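Local atomic coordinates of vanadium-dependent haloperoxidase (Zobellia galactanivorans, PDB entry 4CIT), a protein that probably oxidises iodide with hydrogen peroxide at a vanadate cofactor, as a vanadium-dependent iodoperoxidase of a marine bacterium. Residues A[226-231]-A[341-346]; A[242-247]-A[346-351]; A[301-306]-A[381-386]. One frame throughout, in Å; residues are numbered along the deposited sequence.

Contact 1 of 3, residues A[226-231]-A[341-346]; sequences PAYSLE and ETVINQ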
loop_
_atom_site.group_PDB
_atom_site.type_symbol
_atom_site.label_atom_id
_atom_site.label_comp_id
_atom_site.label_asym_id
_atom_site.label_seq_id
_atom_site.Cartn_x
_atom_site.Cartn_y
_atom_site.Cartn_z
ATOM N N PRO A 226 -14.930 -0.879 -21.350
ATOM C CA PRO A 226 -15.874 -0.606 -22.392
ATOM C C PRO A 226 -15.565 0.629 -23.162
ATOM O O PRO A 226 -15.062 1.621 -22.600
ATOM C CB PRO A 226 -17.230 -0.462 -21.659
ATOM C CG PRO A 226 -16.973 -0.674 -20.250
ATOM C CD PRO A 226 -15.540 -1.080 -20.031
ATOM N N ALA A 227 -15.761 0.530 -24.475
ATOM C CA ALA A 227 -15.452 1.689 -25.357
ATOM C C ALA A 227 -16.283 2.924 -24.957
ATOM O O ALA A 227 -17.476 2.835 -24.800
ATOM C CB ALA A 227 -15.742 1.354 -26.787
ATOM N N TYR A 228 -15.612 4.025 -24.801
ATOM C CA TYR A 228 -16.283 5.302 -24.606
ATOM C C TYR A 228 -17.375 5.474 -25.709
ATOM O O TYR A 228 -17.153 5.317 -26.965
ATOM C CB TYR A 228 -15.287 6.428 -24.688
ATOM C CG TYR A 228 -15.928 7.790 -24.664
ATOM C CD1 TYR A 228 -16.253 8.370 -23.478
ATOM C CD2 TYR A 228 -16.229 8.484 -25.815
ATOM C CE1 TYR A 228 -16.785 9.616 -23.406
ATOM C CE2 TYR A 228 -16.818 9.757 -25.732
ATOM C CZ TYR A 228 -17.083 10.296 -24.481
ATOM O OH TYR A 228 -17.695 11.488 -24.296
ATOM N N SER A 229 -18.563 5.793 -25.249
ATOM C CA SER A 229 -19.663 5.995 -26.151
ATOM C C SER A 229 -20.773 6.708 -25.430
ATOM O O SER A 229 -20.988 6.446 -24.265
ATOM C CB SER A 229 -20.178 4.630 -26.662
ATOM O OG SER A 229 -21.326 4.804 -27.490
ATOM N N LEU A 230 -21.462 7.603 -26.156
ATOM C CA LEU A 230 -22.618 8.329 -25.683
ATOM C C LEU A 230 -23.918 7.720 -26.245
ATOM O O LEU A 230 -25.033 8.114 -25.852
ATOM C CB LEU A 230 -22.486 9.829 -25.988
ATOM C CG LEU A 230 -21.309 10.495 -25.270
ATOM C CD1 LEU A 230 -21.249 11.955 -25.567
ATOM C CD2 LEU A 230 -21.443 10.304 -23.761
ATOM N N GLU A 231 -23.774 6.641 -27.011
ATOM C CA GLU A 231 -24.948 5.961 -27.438
ATOM C C GLU A 231 -25.650 5.325 -26.283
ATOM O O GLU A 231 -25.046 4.623 -25.499
ATOM C CB GLU A 231 -24.590 4.956 -28.534
ATOM C CG GLU A 231 -24.074 5.582 -29.815
ATOM C CD GLU A 231 -25.166 6.401 -30.514
ATOM O OE1 GLU A 231 -26.193 5.811 -30.949
ATOM O OE2 GLU A 231 -25.018 7.647 -30.582
ATOM N N GLU A 341 -17.133 12.339 -13.779
ATOM C CA GLU A 341 -17.621 13.729 -13.706
ATOM C C GLU A 341 -17.429 14.495 -14.997
ATOM O O GLU A 341 -18.272 15.348 -15.341
ATOM C CB GLU A 341 -17.003 14.503 -12.536
ATOM C CG GLU A 341 -15.540 14.831 -12.640
ATOM C CD GLU A 341 -15.173 15.825 -11.518
ATOM O OE1 GLU A 341 -15.537 17.035 -11.552
ATOM O OE2 GLU A 341 -14.648 15.378 -10.511
ATOM N N THR A 342 -16.310 14.287 -15.669
ATOM C CA THR A 342 -15.978 14.961 -16.937
ATOM C C THR A 342 -17.057 14.679 -18.012
ATOM O O THR A 342 -17.599 15.616 -18.617
ATOM C CB THR A 342 -14.631 14.495 -17.424
ATOM O OG1 THR A 342 -13.687 14.547 -16.308
ATOM C CG2 THR A 342 -14.165 15.377 -18.580
ATOM N N VAL A 343 -17.459 13.413 -18.163
ATOM C CA VAL A 343 -18.418 13.045 -19.182
ATOM C C VAL A 343 -19.795 13.506 -18.763
ATOM O O VAL A 343 -20.556 14.064 -19.578
ATOM C CB VAL A 343 -18.459 11.503 -19.446
ATOM C CG1 VAL A 343 -19.275 11.240 -20.683
ATOM C CG2 VAL A 343 -17.014 10.962 -19.646
ATOM N N ILE A 344 -20.072 13.379 -17.492
ATOM C CA ILE A 344 -21.408 13.799 -17.012
ATOM C C ILE A 344 -21.540 15.327 -17.163
ATOM O O ILE A 344 -22.606 15.801 -17.645
ATOM C CB ILE A 344 -21.689 13.320 -15.560
ATOM C CG1 ILE A 344 -21.893 11.762 -15.518
ATOM C CG2 ILE A 344 -22.864 14.105 -14.994
ATOM C CD1 ILE A 344 -21.634 11.256 -14.136
ATOM N N ASN A 345 -20.565 16.118 -16.714
ATOM C CA ASN A 345 -20.707 17.571 -16.781
ATOM C C ASN A 345 -20.681 18.106 -18.234
ATOM O O ASN A 345 -21.413 19.078 -18.528
ATOM C CB ASN A 345 -19.669 18.304 -15.967
ATOM C CG ASN A 345 -19.871 18.100 -14.475
ATOM O OD1 ASN A 345 -21.038 17.970 -13.963
ATOM N ND2 ASN A 345 -18.839 18.167 -13.788
ATOM N N GLN A 346 -19.950 17.447 -19.139
ATOM C CA GLN A 346 -19.895 17.869 -20.524
ATOM C C GLN A 346 -21.080 17.432 -21.393
ATOM O O GLN A 346 -21.389 18.113 -22.409
ATOM C CB GLN A 346 -18.535 17.524 -21.178
ATOM C CG GLN A 346 -17.419 18.403 -20.660
ATOM C CD GLN A 346 -15.951 17.913 -20.830
ATOM O OE1 GLN A 346 -15.625 17.324 -21.766
ATOM N NE2 GLN A 346 -15.117 18.183 -19.865
HETATM O O HOH W 1 -16.722 14.096 -22.422
#

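Contact 2 of 3, residues A[242-247]-A[346-351]; sequences EVYDVR and QHIDDS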
loop_
_atom_site.group_PDB
_atom_site.type_symbol
_atom_site.label_atom_id
_atom_site.label_comp_id
_atom_site.label_asym_id
_atom_site.label_seq_id
_atom_site.Cartn_x
_atom_site.Cartn_y
_atom_site.Cartn_z
ATOM N N GLU A 242 -25.222 4.641 -14.443
ATOM C CA GLU A 242 -25.157 4.092 -13.108
ATOM C C GLU A 242 -24.464 5.043 -12.088
ATOM O O GLU A 242 -24.978 5.277 -11.103
ATOM C CB GLU A 242 -24.496 2.694 -13.153
ATOM C CG GLU A 242 -24.459 2.139 -11.741
ATOM C CD GLU A 242 -23.703 0.833 -11.513
ATOM O OE1 GLU A 242 -22.937 0.387 -12.385
ATOM O OE2 GLU A 242 -23.859 0.267 -10.369
ATOM N N VAL A 243 -23.276 5.558 -12.386
ATOM C CA VAL A 243 -22.573 6.544 -11.602
ATOM C C VAL A 243 -23.457 7.714 -11.282
ATOM O O VAL A 243 -23.572 8.160 -10.133
ATOM C CB VAL A 243 -21.230 6.964 -12.243
ATOM C CG1 VAL A 243 -20.560 8.009 -11.329
ATOM C CG2 VAL A 243 -20.329 5.738 -12.328
ATOM N N TYR A 244 -24.077 8.220 -12.332
ATOM C CA TYR A 244 -24.939 9.424 -12.255
ATOM C C TYR A 244 -26.096 9.163 -11.313
ATOM O O TYR A 244 -26.345 9.934 -10.355
ATOM C CB TYR A 244 -25.418 9.727 -13.656
ATOM C CG TYR A 244 -26.334 10.925 -13.719
ATOM C CD1 TYR A 244 -25.837 12.182 -13.654
ATOM C CD2 TYR A 244 -27.684 10.756 -13.877
ATOM C CE1 TYR A 244 -26.655 13.323 -13.736
ATOM C CE2 TYR A 244 -28.514 11.883 -13.997
ATOM C CZ TYR A 244 -27.979 13.156 -13.867
ATOM O OH TYR A 244 -28.762 14.299 -13.971
ATOM N N ASP A 245 -26.772 8.062 -11.531
ATOM C CA ASP A 245 -27.979 7.640 -10.799
ATOM C C ASP A 245 -27.718 7.293 -9.306
ATOM O O ASP A 245 -28.462 7.679 -8.395
ATOM C CB ASP A 245 -28.717 6.427 -11.439
ATOM C CG ASP A 245 -29.391 6.774 -12.772
ATOM O OD1 ASP A 245 -29.586 7.990 -13.076
ATOM O OD2 ASP A 245 -29.738 5.851 -13.532
ATOM N N VAL A 246 -26.651 6.537 -9.043
ATOM C CA VAL A 246 -26.239 6.302 -7.679
ATOM C C VAL A 246 -26.059 7.582 -6.894
ATOM O O VAL A 246 -26.440 7.668 -5.723
ATOM C CB VAL A 246 -24.955 5.405 -7.632
ATOM C CG1 VAL A 246 -24.305 5.352 -6.237
ATOM C CG2 VAL A 246 -25.285 4.053 -8.081
ATOM N N ARG A 247 -25.336 8.574 -7.450
ATOM C CA ARG A 247 -25.074 9.812 -6.755
ATOM C C ARG A 247 -26.393 10.493 -6.475
ATOM O O ARG A 247 -26.624 10.965 -5.328
ATOM C CB ARG A 247 -24.150 10.706 -7.624
ATOM C CG ARG A 247 -23.638 11.884 -6.864
ATOM C CD ARG A 247 -24.600 13.026 -6.758
ATOM N NE ARG A 247 -23.904 13.906 -5.770
ATOM C CZ ARG A 247 -24.023 13.887 -4.448
ATOM N NH1 ARG A 247 -24.895 13.111 -3.821
ATOM N NH2 ARG A 247 -23.313 14.723 -3.740
ATOM N N GLN A 346 -19.950 17.447 -19.139
ATOM C CA GLN A 346 -19.895 17.869 -20.524
ATOM C C GLN A 346 -21.080 17.432 -21.393
ATOM O O GLN A 346 -21.389 18.113 -22.409
ATOM C CB GLN A 346 -18.535 17.524 -21.178
ATOM C CG GLN A 346 -17.419 18.403 -20.660
ATOM C CD GLN A 346 -15.951 17.913 -20.830
ATOM O OE1 GLN A 346 -15.625 17.324 -21.766
ATOM N NE2 GLN A 346 -15.117 18.183 -19.865
ATOM N N HIS A 347 -21.744 16.341 -21.036
ATOM C CA HIS A 347 -22.774 15.785 -21.906
ATOM C C HIS A 347 -24.088 15.518 -21.284
ATOM O O HIS A 347 -25.037 15.306 -22.044
ATOM C CB HIS A 347 -22.254 14.512 -22.595
ATOM C CG HIS A 347 -21.002 14.738 -23.343
ATOM N ND1 HIS A 347 -20.991 15.366 -24.580
ATOM C CD2 HIS A 347 -19.707 14.475 -23.044
ATOM C CE1 HIS A 347 -19.745 15.516 -24.990
ATOM N NE2 HIS A 347 -18.945 14.963 -24.087
ATOM N N ILE A 348 -24.211 15.458 -19.959
ATOM C CA ILE A 348 -25.435 15.062 -19.330
ATOM C C ILE A 348 -26.056 16.136 -18.463
ATOM O O ILE A 348 -27.266 16.398 -18.566
ATOM C CB ILE A 348 -25.229 13.798 -18.462
ATOM C CG1 ILE A 348 -24.594 12.684 -19.306
ATOM C CG2 ILE A 348 -26.510 13.425 -17.740
ATOM C CD1 ILE A 348 -25.372 12.153 -20.444
ATOM N N ASP A 349 -25.281 16.700 -17.512
ATOM C CA ASP A 349 -25.855 17.520 -16.427
ATOM C C ASP A 349 -24.686 18.386 -15.944
ATOM O O ASP A 349 -23.752 17.888 -15.304
ATOM C CB ASP A 349 -26.425 16.643 -15.327
ATOM C CG ASP A 349 -27.064 17.413 -14.172
ATOM O OD1 ASP A 349 -26.778 18.623 -13.960
ATOM O OD2 ASP A 349 -27.792 16.727 -13.393
ATOM N N ASP A 350 -24.780 19.694 -16.199
ATOM C CA ASP A 350 -23.663 20.554 -15.806
ATOM C C ASP A 350 -23.638 20.915 -14.318
ATOM O O ASP A 350 -22.621 21.551 -13.866
ATOM C CB ASP A 350 -23.543 21.789 -16.699
ATOM C CG ASP A 350 -24.806 22.683 -16.723
ATOM O OD1 ASP A 350 -25.678 22.489 -15.912
ATOM O OD2 ASP A 350 -24.872 23.621 -17.531
ATOM N N SER A 351 -24.628 20.539 -13.569
ATOM C CA SER A 351 -24.708 20.780 -12.135
ATOM C C SER A 351 -24.296 19.544 -11.257
ATOM O O SER A 351 -24.108 19.699 -10.008
ATOM C CB SER A 351 -26.127 21.188 -11.767
ATOM O OG SER A 351 -26.979 20.012 -11.702
#

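Contact 3 of 3, residues A[301-306]-A[381-386]; sequences RKTNSD and EVFGDN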
loop_
_atom_site.group_PDB
_atom_site.type_symbol
_atom_site.label_atom_id
_atom_site.label_comp_id
_atom_site.label_asym_id
_atom_site.label_seq_id
_atom_site.Cartn_x
_atom_site.Cartn_y
_atom_site.Cartn_z
ATOM N N ARG A 301 -1.766 -7.594 15.785
ATOM C CA ARG A 301 -1.895 -7.317 17.212
ATOM C C ARG A 301 -3.003 -8.190 17.815
ATOM O O ARG A 301 -2.819 -8.809 18.913
ATOM C CB ARG A 301 -2.133 -5.838 17.472
ATOM C CG ARG A 301 -0.977 -4.943 17.059
ATOM C CD ARG A 301 0.300 -5.067 17.940
ATOM N NE ARG A 301 0.958 -6.346 17.732
ATOM C CZ ARG A 301 1.634 -6.634 16.599
ATOM N NH1 ARG A 301 1.838 -5.680 15.578
ATOM N NH2 ARG A 301 2.115 -7.839 16.492
ATOM N N LYS A 302 -4.125 -8.342 17.090
ATOM C CA LYS A 302 -5.326 -9.125 17.558
ATOM C C LYS A 302 -5.003 -10.626 17.771
ATOM O O LYS A 302 -5.570 -11.247 18.645
ATOM C CB LYS A 302 -6.508 -8.982 16.579
ATOM C CG LYS A 302 -7.823 -9.605 17.035
ATOM C CD LYS A 302 -9.011 -9.279 16.085
ATOM C CE LYS A 302 -10.284 -10.038 16.488
ATOM N NZ LYS A 302 -10.558 -11.289 15.665
ATOM N N THR A 303 -4.016 -11.128 17.052
ATOM C CA THR A 303 -3.535 -12.491 17.106
ATOM C C THR A 303 -2.323 -12.678 18.026
ATOM O O THR A 303 -1.780 -13.773 18.089
ATOM C CB THR A 303 -3.265 -13.024 15.707
ATOM O OG1 THR A 303 -2.319 -12.183 14.995
ATOM C CG2 THR A 303 -4.520 -13.207 14.919
ATOM N N ASN A 304 -1.893 -11.601 18.663
ATOM C CA ASN A 304 -0.667 -11.593 19.497
ATOM C C ASN A 304 0.489 -12.134 18.756
ATOM O O ASN A 304 1.278 -12.913 19.303
ATOM C CB ASN A 304 -0.903 -12.437 20.768
ATOM C CG ASN A 304 -2.010 -11.860 21.610
ATOM O OD1 ASN A 304 -2.980 -12.554 21.975
ATOM N ND2 ASN A 304 -1.922 -10.568 21.870
ATOM N N SER A 305 0.628 -11.778 17.474
ATOM C CA SER A 305 1.698 -12.334 16.652
ATOM C C SER A 305 3.039 -11.784 17.139
ATOM O O SER A 305 3.151 -10.575 17.483
ATOM C CB SER A 305 1.507 -11.853 15.210
ATOM O OG SER A 305 0.306 -12.430 14.673
ATOM N N ASP A 306 4.016 -12.695 17.205
ATOM C CA ASP A 306 5.328 -12.312 17.684
ATOM C C ASP A 306 6.100 -11.430 16.622
ATOM O O ASP A 306 5.580 -11.119 15.553
ATOM C CB ASP A 306 6.124 -13.517 18.209
ATOM C CG ASP A 306 6.573 -14.461 17.137
ATOM O OD1 ASP A 306 6.518 -14.143 15.932
ATOM O OD2 ASP A 306 7.009 -15.615 17.499
ATOM N N GLU A 381 -4.522 -15.270 3.402
ATOM C CA GLU A 381 -3.592 -16.373 3.389
ATOM C C GLU A 381 -2.804 -16.415 4.697
ATOM O O GLU A 381 -2.622 -17.504 5.241
ATOM C CB GLU A 381 -2.599 -16.290 2.260
ATOM C CG GLU A 381 -1.670 -17.526 2.115
ATOM C CD GLU A 381 -0.415 -17.555 3.011
ATOM O OE1 GLU A 381 0.296 -16.523 3.148
ATOM O OE2 GLU A 381 -0.138 -18.664 3.617
ATOM N N VAL A 382 -2.413 -15.278 5.228
ATOM C CA VAL A 382 -1.624 -15.269 6.499
ATOM C C VAL A 382 -2.435 -15.522 7.738
ATOM O O VAL A 382 -2.013 -16.373 8.599
ATOM C CB VAL A 382 -0.814 -13.943 6.625
ATOM C CG1 VAL A 382 -0.176 -13.737 8.004
ATOM C CG2 VAL A 382 0.152 -13.842 5.531
ATOM N N PHE A 383 -3.586 -14.861 7.886
ATOM C CA PHE A 383 -4.363 -14.811 9.103
ATOM C C PHE A 383 -5.694 -15.571 9.036
ATOM O O PHE A 383 -6.317 -15.823 10.061
ATOM C CB PHE A 383 -4.656 -13.394 9.516
ATOM C CG PHE A 383 -3.457 -12.605 9.894
ATOM C CD1 PHE A 383 -2.766 -12.924 11.062
ATOM C CD2 PHE A 383 -3.035 -11.547 9.118
ATOM C CE1 PHE A 383 -1.672 -12.138 11.488
ATOM C CE2 PHE A 383 -1.879 -10.821 9.498
ATOM C CZ PHE A 383 -1.261 -11.109 10.703
ATOM N N GLY A 384 -6.094 -15.934 7.832
ATOM C CA GLY A 384 -7.264 -16.822 7.611
ATOM C C GLY A 384 -8.461 -16.016 7.095
ATOM O O GLY A 384 -8.448 -14.768 7.065
ATOM N N ASP A 385 -9.431 -16.765 6.563
ATOM C CA ASP A 385 -10.742 -16.238 6.130
ATOM C C ASP A 385 -11.586 -16.094 7.294
ATOM O O ASP A 385 -11.297 -16.616 8.351
ATOM C CB ASP A 385 -11.398 -17.131 5.035
ATOM C CG ASP A 385 -12.511 -16.376 4.198
ATOM O OD1 ASP A 385 -12.637 -15.117 4.244
ATOM O OD2 ASP A 385 -13.252 -17.112 3.488
ATOM N N ASN A 386 -12.650 -15.306 7.146
ATOM C CA ASN A 386 -13.541 -15.049 8.254
ATOM C C ASN A 386 -12.844 -14.436 9.467
ATOM O O ASN A 386 -13.166 -14.713 10.617
ATOM C CB ASN A 386 -14.394 -16.305 8.608
ATOM C CG ASN A 386 -15.407 -16.624 7.543
ATOM O OD1 ASN A 386 -15.776 -15.772 6.718
ATOM N ND2 ASN A 386 -15.843 -17.881 7.507
#

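Contact 1 of 3, residues A[226-231]-A[341-346]
Val343 puts CG1 between the Tyr228 phenol and Leu230 CD2, and CG2 against the ring. CG1 lies 4.0 Å from Tyr228 OH and 3.9 Å from Leu230 CD2, while CG2 comes up to the edge of the tyrosine ring, near its plane, 4.0 Å from CE1. With CG anti to the backbone N (chi1 173°), Tyr228 stretches its phenol from the loop to the helix, past the valine, whose side chain runs the opposite way. The CB of Leu230 points toward the helix, and chi2 (-178°) sends CD1 out along the chain and leaves CD2, the other branch, to meet Val343 CG1. The polar link is slight: a water lies 3.4 Å from Tyr228 OH and 3.5 Å from Gln346 OE1, both weak bonds. Within the loop, Ser229 OG accepts from the backbone N of Glu231 at 3.1 Å, an ST turn that shapes the chain around Leu230. Phe236 meets the Tyr228 ring, and Leu240 of helix 235-253 also packs on Val343. This is plain apolar loop-on-helix packing, joining the lead-in to helix 235-253 to the short helix 340-347 of the mainly helical PAP2-type haloperoxidase fold.

Contact 2 of 3, residues A[242-247]-A[346-351]
A single tyrosine, Tyr244, makes the whole contact from its side, giving its hydroxyl to the carboxylate of Asp349 and one ring face to the CG2 methyl of Ile348. The motif beyond it is an Asx turn, formed where the chain leaves helix 340-347 and passes helix 235-253 at the surface of the helical haloperoxidase fold. Tyr244 OH donates to Asp349 OD2 over 2.7 Å, and the carboxylate oxygen receives it on its anti lone pair, turned away from OD1. The acceptor lies at the ring edge, in the ring plane, although the carboxylate itself is rotated 62° from that plane and the two side chains cross at about a right angle. Both side chains extend with CG anti to the backbone N, which brings the phenol and the carboxylate together from two separate backbones. Ile348 CG2 stands over the ring in a CH-pi contact, 4.2 Å from the centroid and 19° off the normal; the CG1 and CD1 branch turns from the ring. Trp352 stacks on Tyr244 as well, and its NE1 donates to Tyr244 O, while Arg247 NE reaches Lys353 O. Replacing Asp349 by an alanine would probably leave the Tyr244 hydroxyl without its acceptor and the Ser351 N and OG donors without theirs, so that the Asx turn could open. OD1 of Asp349 takes two donors from Ser351: the backbone N at 2.9 Å, on the anti side and 29° out of the carboxylate plane, and OG at 2.7 Å, on the syn lone pair.

Contact 3 of 3, residues A[301-306]-A[381-386]
Van der Waals contact carries the meeting of Phe383 with Thr303 and Ser305, mainly through CE1, with CD1 also near Thr303 OG1. Phe383 CE1 lies 3.6 Å from Thr303 OG1 and 3.8 Å from Ser305 OG; the serine oxygen sits at the ring edge, in its plane, while the threonine comes in obliquely. The valine before it, Val382, lays CG1 3.6 Å above the centre of one ring face. Hydrogen bonding stays on the 301-306 side, between the same two oxygens that touch the ring: Ser305 OG and Thr303 OG1 are 2.7 Å apart, though the serine proton's acceptor is not settled. Thr303 holds OG1 between its own N and carbonyl carbon (chi1 57°), facing the ring with the carbonyls of Ala299 and Ala300 both within hydrogen-bonding reach. Backbone capping shapes both edges of the contact. Asn304 has positive phi and ends helix 288-302 in a Schellman motif, and Asp306 is the N-cap of the next helix, its OD1 accepting from Lys309 N. Gly384 follows helix 367-383, also with positive phi. Phe383, last in that helix, packs against the corner between helices 288-302 and 307-335, touching Ala299 and Ala300 of the first and Ala313 of the second.

In the fold
Contacts 1 and 2 are neighbours, centred 10 Å apart, that share Gln346 and helix 340-347, and the 226-231 loop leads into helix 235-253, which contact 2 uses; a probable hydrogen bond from Asp349 N to Ile344 O, 2.8 Å, joins them, and Leu230 and Tyr228 pack on His347. None of the three is fully core. Contact 1 is partly buried and apolar, with weak water bridging, whereas contact 2 lies at the surface and relies on a direct phenol-carboxylate hydrogen bond. Contact 3 stands apart, about 42 Å from contact 2 between centres, nearer the chain's centre. It is partly buried and built from helix ends and hydroxyls beside a phenylalanine ring, with no hydrogen bond between its segments.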